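Local coordinates for glycerol dehydrogenase (Schizosaccharomyces pombe, PDB 1TA9) that catalyses the NAD-dependent oxidation of glycerol to dihydroxyacetone at a zinc site, a step in glycerol assimilation, at the interface of chains A and B. Coordinates in Å, arbitrary orientation; residue numbers count along the deposited sequence, not the author numbering. Chains: chain A/B, glycerol dehydrogenase.

The interface of chains A and B. Residues chain A 346, 412, 416, 420; chain B 277, 281, 286, 288, 290.
A:Tyr420, on helix 407-428, lies against B:Ser277, with its hydroxyl also near B:Ser281, B:Thr288 and B:Ala290. Its chi1 of -69° sets the ring anti to the carbonyl carbon and sends the phenol towards chain B. The CE1-CZ-OH border of the ring does the touching: the hydroxyl OH lies 3.4 Å from the methylene CB of B:Ser277, with the B:Ala290 methyl CB at 3.8 Å from that OH. One turn back, the A:Ala416 methyl CB meets the B:Thr288 methyl CG2 at 3.6 Å, and A:Val346, on helix 333-347, backs this methyl pair from farther off. At the other end, A:Asp412 and B:Val286 pass in opposite directions, the carboxylate carbon CG lying 3.6 Å from the valine CB. These cross-chain touches are mainly van der Waals packing; the A:Tyr420 OH also comes within 3.5 Å of the B:Ser281 OG, though not as a hydrogen bond.

Hydrogen bonds order the chain B wall from within. B:Ser281 OG donates to the B:Ser277 carbonyl O at 2.7 Å, tilted 32° from the carbonyl plane, and pairs with B:Thr288 OG1 at 2.7 Å. The second bond links helix 258-284 to the loop and is likely to hold the threonine methyl towards A:Ala416.

An alanine in place of A:Tyr420 would probably leave the B:Ser277 methylene and B:Ala290 methyl without their packing partner. The patch is a small part of an interface in the deposited octamer and may contribute packing there.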
loop_
_atom_site.group_PDB
_atom_site.type_symbol
_atom_site.label_atom_id
_atom_site.label_comp_id
_atom_site.label_asym_id
_atom_site.label_seq_id
_atom_site.Cartn_x
_atom_site.Cartn_y
_atom_site.Cartn_z
ATOM N N VAL A 346 11.412 -17.070 21.911
ATOM C CA VAL A 346 12.864 -16.995 21.871
ATOM C C VAL A 346 13.375 -18.249 21.168
ATOM O O VAL A 346 14.301 -18.182 20.357
ATOM C CB VAL A 346 13.474 -16.922 23.289
ATOM C CG1 VAL A 346 14.993 -17.014 23.211
ATOM C CG2 VAL A 346 13.060 -15.613 23.960
ATOM N N ASP A 412 18.634 -21.081 28.794
ATOM C CA ASP A 412 19.087 -19.836 28.180
ATOM C C ASP A 412 17.913 -18.980 27.701
ATOM O O ASP A 412 17.920 -17.756 27.856
ATOM C CB ASP A 412 20.014 -20.138 26.994
ATOM C CG ASP A 412 21.458 -20.380 27.415
ATOM O OD1 ASP A 412 21.743 -20.380 28.630
ATOM O OD2 ASP A 412 22.315 -20.565 26.524
ATOM N N ALA A 416 16.782 -15.271 28.661
ATOM C CA ALA A 416 16.726 -14.298 27.575
ATOM C C ALA A 416 15.410 -13.527 27.621
ATOM O O ALA A 416 15.395 -12.317 27.412
ATOM C CB ALA A 416 16.878 -14.995 26.223
ATOM N N TYR A 420 15.167 -9.520 27.711
ATOM C CA TYR A 420 14.452 -8.824 26.640
ATOM C C TYR A 420 13.343 -7.962 27.235
ATOM O O TYR A 420 13.201 -6.789 26.895
ATOM C CB TYR A 420 13.805 -9.815 25.659
ATOM C CG TYR A 420 14.735 -10.624 24.766
ATOM C CD1 TYR A 420 16.125 -10.566 24.901
ATOM C CD2 TYR A 420 14.206 -11.494 23.817
ATOM C CE1 TYR A 420 16.963 -11.373 24.107
ATOM C CE2 TYR A 420 15.027 -12.298 23.025
ATOM C CZ TYR A 420 16.399 -12.236 23.174
ATOM O OH TYR A 420 17.188 -13.052 22.390
ATOM N N SER B 277 19.050 -8.154 20.487
ATOM C CA SER B 277 18.792 -9.355 21.274
ATOM C C SER B 277 20.087 -10.141 21.496
ATOM O O SER B 277 20.254 -10.793 22.530
ATOM C CB SER B 277 17.700 -10.225 20.625
ATOM O OG SER B 277 17.888 -10.396 19.234
ATOM N N SER B 281 21.588 -10.954 25.031
ATOM C CA SER B 281 21.957 -12.344 25.275
ATOM C C SER B 281 23.388 -12.440 25.789
ATOM O O SER B 281 23.655 -13.112 26.790
ATOM C CB SER B 281 21.828 -13.164 23.986
ATOM O OG SER B 281 20.472 -13.312 23.609
ATOM N N VAL B 286 23.892 -15.889 27.808
ATOM C CA VAL B 286 23.112 -16.963 27.197
ATOM C C VAL B 286 23.321 -17.049 25.688
ATOM O O VAL B 286 23.284 -16.046 24.977
ATOM C CB VAL B 286 21.602 -16.802 27.509
ATOM C CG1 VAL B 286 21.369 -16.932 29.016
ATOM C CG2 VAL B 286 21.098 -15.453 27.021
ATOM N N THR B 288 21.655 -17.752 22.910
ATOM C CA THR B 288 20.400 -17.862 22.166
ATOM C C THR B 288 20.679 -17.980 20.666
ATOM O O THR B 288 21.793 -17.724 20.212
ATOM C CB THR B 288 19.522 -16.616 22.368
ATOM O OG1 THR B 288 20.257 -15.459 21.956
ATOM C CG2 THR B 288 19.119 -16.456 23.848
ATOM N N ALA B 290 19.512 -16.036 18.564
ATOM C CA ALA B 290 19.683 -14.644 18.135
ATOM C C ALA B 290 21.155 -14.246 18.255
ATOM O O ALA B 290 21.710 -13.588 17.370
ATOM C CB ALA B 290 18.810 -13.714 18.989
#